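Local coordinates for protein catalase (Corynebacterium glutamicum, PDB 4B7H) that breaks hydrogen peroxide down to water and oxygen at a haem, with nitric oxide bound in the haem pocket here, and carries bound NADPH, at residues Ala173-Ala187 against Gln481-Trp495. Numbering follows the deposited sequence. Where two conformers were deposited one is given.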
loop_
_atom_site.group_PDB
_atom_site.type_symbol
_atom_site.label_atom_id
_atom_site.label_comp_id
_atom_site.label_asym_id
_atom_site.label_seq_id
_atom_site.Cartn_x
_atom_site.Cartn_y
_atom_site.Cartn_z
ATOM N N ALA A 173 -14.644 21.030 -21.764
ATOM C CA ALA A 173 -16.056 21.355 -21.936
ATOM C C ALA A 173 -16.775 20.388 -22.866
ATOM O O ALA A 173 -17.914 19.994 -22.590
ATOM C CB ALA A 173 -16.219 22.788 -22.440
ATOM N N ASP A 174 -16.136 20.019 -23.971
ATOM C CA ASP A 174 -16.796 19.124 -24.912
ATOM C C ASP A 174 -17.141 17.803 -24.238
ATOM O O ASP A 174 -18.249 17.283 -24.389
ATOM C CB ASP A 174 -15.949 18.853 -26.149
ATOM C CG ASP A 174 -16.719 18.092 -27.198
ATOM O OD1 ASP A 174 -17.507 18.739 -27.912
ATOM O OD2 ASP A 174 -16.591 16.851 -27.283
ATOM N N MET A 175 -16.188 17.262 -23.484
ATOM C CA MET A 175 -16.423 16.018 -22.768
ATOM C C MET A 175 -17.579 16.147 -21.770
ATOM O O MET A 175 -18.424 15.252 -21.669
ATOM C CB MET A 175 -15.137 15.566 -22.072
ATOM C CG MET A 175 -15.356 14.475 -21.032
ATOM S SD MET A 175 -13.857 13.613 -20.502
ATOM C CE MET A 175 -12.967 14.927 -19.677
ATOM N N GLN A 176 -17.625 17.252 -21.029
ATOM C CA GLN A 176 -18.684 17.421 -20.032
ATOM C C GLN A 176 -20.061 17.432 -20.676
ATOM O O GLN A 176 -20.990 16.764 -20.205
ATOM C CB GLN A 176 -18.478 18.703 -19.229
ATOM C CG GLN A 176 -17.191 18.673 -18.432
ATOM C CD GLN A 176 -17.124 19.716 -17.327
ATOM O OE1 GLN A 176 -18.118 20.378 -16.996
ATOM N NE2 GLN A 176 -15.942 19.861 -16.738
ATOM N N TRP A 177 -20.194 18.181 -21.763
ATOM C CA TRP A 177 -21.483 18.313 -22.436
ATOM C C TRP A 177 -21.823 17.104 -23.302
ATOM O O TRP A 177 -23.003 16.771 -23.466
ATOM C CB TRP A 177 -21.535 19.606 -23.251
ATOM C CG TRP A 177 -21.611 20.808 -22.369
ATOM C CD1 TRP A 177 -20.598 21.671 -22.052
ATOM C CD2 TRP A 177 -22.760 21.253 -21.645
ATOM N NE1 TRP A 177 -21.056 22.635 -21.183
ATOM C CE2 TRP A 177 -22.381 22.398 -20.920
ATOM C CE3 TRP A 177 -24.083 20.801 -21.550
ATOM C CZ2 TRP A 177 -23.276 23.097 -20.106
ATOM C CZ3 TRP A 177 -24.962 21.485 -20.734
ATOM C CH2 TRP A 177 -24.558 22.626 -20.030
ATOM N N ASP A 178 -20.810 16.446 -23.865
ATOM C CA ASP A 178 -21.055 15.211 -24.609
ATOM C C ASP A 178 -21.691 14.193 -23.667
ATOM O O ASP A 178 -22.708 13.574 -24.002
ATOM C CB ASP A 178 -19.755 14.657 -25.203
ATOM C CG ASP A 178 -19.989 13.496 -26.157
ATOM O OD1 ASP A 178 -20.959 13.553 -26.941
ATOM O OD2 ASP A 178 -19.200 12.522 -26.116
ATOM N N PHE A 179 -21.121 14.045 -22.470
ATOM C CA PHE A 179 -21.694 13.109 -21.510
ATOM C C PHE A 179 -23.092 13.541 -21.080
ATOM O O PHE A 179 -24.031 12.741 -21.132
ATOM C CB PHE A 179 -20.823 12.912 -20.265
ATOM C CG PHE A 179 -21.457 11.983 -19.259
ATOM C CD1 PHE A 179 -21.392 10.603 -19.440
ATOM C CD2 PHE A 179 -22.177 12.480 -18.177
ATOM C CE1 PHE A 179 -22.008 9.734 -18.552
ATOM C CE2 PHE A 179 -22.805 11.611 -17.284
ATOM C CZ PHE A 179 -22.711 10.234 -17.473
ATOM N N TRP A 180 -23.235 14.795 -20.657
ATOM C CA TRP A 180 -24.527 15.261 -20.152
ATOM C C TRP A 180 -25.656 15.109 -21.173
ATOM O O TRP A 180 -26.744 14.645 -20.829
ATOM C CB TRP A 180 -24.442 16.708 -19.684
ATOM C CG TRP A 180 -23.908 16.907 -18.285
ATOM C CD1 TRP A 180 -24.033 16.059 -17.210
ATOM C CD2 TRP A 180 -23.196 18.058 -17.807
ATOM N NE1 TRP A 180 -23.428 16.618 -16.098
ATOM C CE2 TRP A 180 -22.910 17.841 -16.440
ATOM C CE3 TRP A 180 -22.768 19.248 -18.405
ATOM C CZ2 TRP A 180 -22.223 18.780 -15.662
ATOM C CZ3 TRP A 180 -22.080 20.172 -17.638
ATOM C CH2 TRP A 180 -21.813 19.934 -16.278
ATOM N N THR A 181 -25.406 15.496 -22.424
ATOM C CA THR A 181 -26.454 15.373 -23.444
ATOM C C THR A 181 -26.742 13.931 -23.852
ATOM O O THR A 181 -27.842 13.627 -24.318
ATOM C CB THR A 181 -26.157 16.205 -24.712
ATOM O OG1 THR A 181 -24.977 15.708 -25.356
ATOM C CG2 THR A 181 -25.991 17.674 -24.370
ATOM N N ARG A 182 -25.761 13.045 -23.703
ATOM C CA ARG A 182 -25.984 11.638 -24.012
ATOM C C ARG A 182 -26.560 10.886 -22.811
ATOM O O ARG A 182 -27.012 9.749 -22.946
ATOM C CB ARG A 182 -24.704 10.984 -24.541
ATOM C CG ARG A 182 -24.292 11.524 -25.908
ATOM C CD ARG A 182 -23.003 10.897 -26.449
ATOM N NE ARG A 182 -22.688 11.499 -27.738
ATOM C CZ ARG A 182 -23.234 11.116 -28.887
ATOM N NH1 ARG A 182 -24.096 10.105 -28.912
ATOM N NH2 ARG A 182 -22.922 11.745 -30.013
ATOM N N ALA A 183 -26.559 11.535 -21.645
ATOM C CA ALA A 183 -27.193 11.000 -20.441
ATOM C C ALA A 183 -28.219 12.016 -19.959
ATOM O O ALA A 183 -28.011 12.683 -18.945
ATOM C CB ALA A 183 -26.145 10.730 -19.352
ATOM N N PRO A 184 -29.336 12.148 -20.690
ATOM C CA PRO A 184 -30.296 13.227 -20.442
ATOM C C PRO A 184 -30.968 13.163 -19.078
ATOM O O PRO A 184 -31.577 14.154 -18.674
ATOM C CB PRO A 184 -31.328 13.052 -21.566
ATOM C CG PRO A 184 -31.199 11.610 -21.983
ATOM C CD PRO A 184 -29.734 11.311 -21.835
ATOM N N GLU A 185 -30.857 12.039 -18.372
ATOM C CA GLU A 185 -31.305 11.985 -16.981
ATOM C C GLU A 185 -30.607 13.051 -16.120
ATOM O O GLU A 185 -31.099 13.406 -15.036
ATOM C CB GLU A 185 -31.091 10.589 -16.382
ATOM C CG GLU A 185 -29.634 10.125 -16.298
ATOM C CD GLU A 185 -29.246 9.217 -17.449
ATOM O OE1 GLU A 185 -29.547 9.565 -18.612
ATOM O OE2 GLU A 185 -28.654 8.138 -17.192
ATOM N N SER A 186 -29.476 13.565 -16.616
ATOM C CA SER A 186 -28.710 14.623 -15.953
ATOM C C SER A 186 -29.391 15.996 -15.939
ATOM O O SER A 186 -28.948 16.896 -15.228
ATOM C CB SER A 186 -27.340 14.767 -16.629
ATOM O OG SER A 186 -27.472 15.265 -17.959
ATOM N N ALA A 187 -30.455 16.168 -16.722
ATOM C CA ALA A 187 -31.012 17.503 -16.927
ATOM C C ALA A 187 -31.469 18.201 -15.643
ATOM O O ALA A 187 -31.270 19.405 -15.488
ATOM C CB ALA A 187 -32.125 17.469 -17.960
ATOM N N GLN A 481 -18.591 27.254 -23.708
ATOM C CA GLN A 481 -17.456 27.719 -24.498
ATOM C C GLN A 481 -16.387 26.635 -24.589
ATOM O O GLN A 481 -15.917 26.107 -23.578
ATOM C CB GLN A 481 -16.874 29.022 -23.947
ATOM C CG GLN A 481 -17.877 30.172 -23.854
ATOM C CD GLN A 481 -18.607 30.458 -25.160
ATOM O OE1 GLN A 481 -19.806 30.733 -25.156
ATOM N NE2 GLN A 481 -17.887 30.415 -26.280
ATOM N N GLY A 482 -16.035 26.268 -25.816
ATOM C CA GLY A 482 -15.047 25.225 -26.030
ATOM C C GLY A 482 -15.605 23.906 -26.543
ATOM O O GLY A 482 -14.845 23.036 -26.968
ATOM N N ILE A 483 -16.924 23.741 -26.527
ATOM C CA ILE A 483 -17.496 22.531 -27.108
ATOM C C ILE A 483 -17.278 22.486 -28.617
ATOM O O ILE A 483 -17.104 23.523 -29.271
ATOM C CB ILE A 483 -18.996 22.355 -26.781
ATOM C CG1 ILE A 483 -19.839 23.484 -27.395
ATOM C CG2 ILE A 483 -19.196 22.213 -25.269
ATOM C CD1 ILE A 483 -21.336 23.350 -27.140
ATOM N N SER A 484 -17.259 21.275 -29.159
ATOM C CA SER A 484 -17.061 21.077 -30.590
ATOM C C SER A 484 -18.326 21.399 -31.364
ATOM O O SER A 484 -19.415 21.506 -30.788
ATOM C CB SER A 484 -16.663 19.629 -30.864
ATOM O OG SER A 484 -17.773 18.759 -30.692
ATOM N N GLU A 485 -18.186 21.545 -32.678
ATOM C CA GLU A 485 -19.348 21.759 -33.535
ATOM C C GLU A 485 -20.327 20.591 -33.473
ATOM O O GLU A 485 -21.534 20.788 -33.574
ATOM C CB GLU A 485 -18.924 21.992 -34.980
ATOM C CG GLU A 485 -18.176 23.276 -35.200
ATOM C CD GLU A 485 -17.792 23.460 -36.651
ATOM O OE1 GLU A 485 -17.824 22.465 -37.404
ATOM O OE2 GLU A 485 -17.464 24.599 -37.037
ATOM N N ALA A 486 -19.812 19.378 -33.297
ATOM C CA ALA A 486 -20.675 18.200 -33.180
ATOM C C ALA A 486 -21.553 18.279 -31.937
ATOM O O ALA A 486 -22.701 17.831 -31.934
ATOM C CB ALA A 486 -19.835 16.933 -33.141
ATOM N N THR A 487 -20.999 18.836 -30.868
ATOM C CA THR A 487 -21.702 18.880 -29.594
ATOM C C THR A 487 -22.734 20.009 -29.516
ATOM O O THR A 487 -23.729 19.891 -28.796
ATOM C CB THR A 487 -20.668 18.963 -28.463
ATOM O OG1 THR A 487 -19.865 17.777 -28.510
ATOM C CG2 THR A 487 -21.321 19.059 -27.082
ATOM N N GLU A 488 -22.509 21.092 -30.255
ATOM C CA GLU A 488 -23.428 22.236 -30.219
ATOM C C GLU A 488 -24.923 21.885 -30.353
ATOM O O GLU A 488 -25.702 22.212 -29.447
ATOM C CB GLU A 488 -23.005 23.330 -31.216
ATOM C CG GLU A 488 -21.745 24.064 -30.794
ATOM C CD GLU A 488 -21.189 24.974 -31.876
ATOM O OE1 GLU A 488 -21.606 24.860 -33.046
ATOM O OE2 GLU A 488 -20.320 25.806 -31.553
ATOM N N PRO A 489 -25.326 21.196 -31.448
ATOM C CA PRO A 489 -26.755 20.882 -31.575
ATOM C C PRO A 489 -27.276 19.946 -30.484
ATOM O O PRO A 489 -28.448 20.066 -30.120
ATOM C CB PRO A 489 -26.853 20.210 -32.953
ATOM C CG PRO A 489 -25.476 19.710 -33.232
ATOM C CD PRO A 489 -24.568 20.727 -32.623
ATOM N N ARG A 490 -26.439 19.055 -29.954
ATOM C CA ARG A 490 -26.874 18.232 -28.826
ATOM C C ARG A 490 -27.228 19.102 -27.626
ATOM O O ARG A 490 -28.237 18.874 -26.952
ATOM C CB ARG A 490 -25.808 17.207 -28.430
ATOM C CG ARG A 490 -25.546 16.143 -29.487
ATOM C CD ARG A 490 -24.864 14.931 -28.882
ATOM N NE ARG A 490 -25.730 14.293 -27.894
ATOM C CZ ARG A 490 -26.653 13.382 -28.188
ATOM N NH1 ARG A 490 -26.820 12.979 -29.440
ATOM N NH2 ARG A 490 -27.408 12.869 -27.230
ATOM N N VAL A 491 -26.397 20.106 -27.355
ATOM C CA VAL A 491 -26.648 20.992 -26.226
ATOM C C VAL A 491 -27.879 21.871 -26.482
ATOM O O VAL A 491 -28.685 22.094 -25.578
ATOM C CB VAL A 491 -25.405 21.833 -25.876
ATOM C CG1 VAL A 491 -25.707 22.783 -24.729
ATOM C CG2 VAL A 491 -24.232 20.919 -25.513
ATOM N N TYR A 492 -28.044 22.345 -27.717
ATOM C CA TYR A 492 -29.231 23.125 -28.053
ATOM C C TYR A 492 -30.505 22.320 -27.768
ATOM O O TYR A 492 -31.460 22.840 -27.182
ATOM C CB TYR A 492 -29.218 23.557 -29.526
ATOM C CG TYR A 492 -28.057 24.439 -29.956
ATOM C CD1 TYR A 492 -27.400 25.272 -29.055
ATOM C CD2 TYR A 492 -27.617 24.432 -31.279
ATOM C CE1 TYR A 492 -26.340 26.071 -29.464
ATOM C CE2 TYR A 492 -26.571 25.227 -31.694
ATOM C CZ TYR A 492 -25.932 26.044 -30.784
ATOM O OH TYR A 492 -24.883 26.831 -31.207
ATOM N N ASP A 493 -30.519 21.062 -28.206
ATOM C CA ASP A 493 -31.689 20.202 -28.043
ATOM C C ASP A 493 -31.975 19.919 -26.575
ATOM O O ASP A 493 -33.124 19.924 -26.140
ATOM C CB ASP A 493 -31.471 18.868 -28.760
ATOM C CG ASP A 493 -31.523 18.987 -30.265
ATOM O OD1 ASP A 493 -31.984 20.024 -30.796
ATOM O OD2 ASP A 493 -31.108 18.010 -30.922
ATOM N N TYR A 494 -30.913 19.656 -25.820
ATOM C CA TYR A 494 -31.007 19.353 -24.400
ATOM C C TYR A 494 -31.707 20.495 -23.671
ATOM O O TYR A 494 -32.662 20.272 -22.927
ATOM C CB TYR A 494 -29.588 19.161 -23.901
ATOM C CG TYR A 494 -29.323 18.821 -22.451
ATOM C CD1 TYR A 494 -29.267 17.496 -22.021
ATOM C CD2 TYR A 494 -29.004 19.820 -21.539
ATOM C CE1 TYR A 494 -28.931 17.184 -20.703
ATOM C CE2 TYR A 494 -28.668 19.519 -20.231
ATOM C CZ TYR A 494 -28.640 18.209 -19.816
ATOM O OH TYR A 494 -28.288 17.936 -18.519
ATOM N N TRP A 495 -31.259 21.726 -23.896
ATOM C CA TRP A 495 -31.882 22.859 -23.218
ATOM C C TRP A 495 -33.292 23.154 -23.720
ATOM O O TRP A 495 -34.164 23.513 -22.932
ATOM C CB TRP A 495 -30.966 24.090 -23.222
ATOM C CG TRP A 495 -29.792 23.817 -22.340
ATOM C CD1 TRP A 495 -28.485 23.633 -22.721
ATOM C CD2 TRP A 495 -29.832 23.608 -20.924
ATOM N NE1 TRP A 495 -27.711 23.346 -21.618
ATOM C CE2 TRP A 495 -28.512 23.325 -20.506
ATOM C CE3 TRP A 495 -30.855 23.646 -19.966
ATOM C CZ2 TRP A 495 -28.191 23.084 -19.173
ATOM C CZ3 TRP A 495 -30.536 23.407 -18.645
ATOM C CH2 TRP A 495 -29.214 23.123 -18.258
HETATM O O HOH W 1 -13.792 21.431 -24.929
HETATM O O HOH W 2 -21.613 15.654 -28.531
#
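Three donors of the 481-495 segment converge on one carboxylate oxygen, D174 OD1. T487 OG1 gives the shortest bond, 2.6 Å to D174 OD1 from its syn side; the backbone N of S484 reaches it from the anti side, and S484 OG from above the carboxylate plane. CG of D174 stands anti to the backbone N (chi1 -172°), which carries OD1 to the turn leading into the second helix, where S484 OG also caps T487 N. The other oxygen, OD2, forms a salt bridge with R401 of a second subunit. R490 grips T181 side-on: NE donates to T181 OG1 (3.0 Å) in the guanidinium plane, while NH2 meets T181 O from well above the carbonyl plane. T181 OG1 in turn donates to W177 O. The bend in R490 at chi3 (63°) lays its guanidinium flat on that of R182, centres 4.2 Å apart; D178, whose OD1 takes R182 NE in a salt bridge and whose OD2 is hydrogen-bonded to Y397 of the second subunit, probably eases the meeting of like charges. Between these polar sites, W177 has V491 CG1 over one face and I483 CG2 3.6 Å from CD1, and its CZ3 lies 3.4 Å from NE1 of W495, the two indoles obliquely inclined. Y494 enters as a knob among W177, W180, T181 and A187, and its buried OH donates to S186 OG (2.8 Å) just past the end of helix 173-182. The axes of segments 173-182 and 487-495 approach to 9.4 Å at 47°, with a mostly apolar seam bordered by polar contacts. Such packing, at the subunit interface, joins helix 173-182, inserted between strands 135-142 and 208-209 of the antiparallel beta-barrel, to the C-terminal helical domain of NADPH-binding, small-subunit catalases.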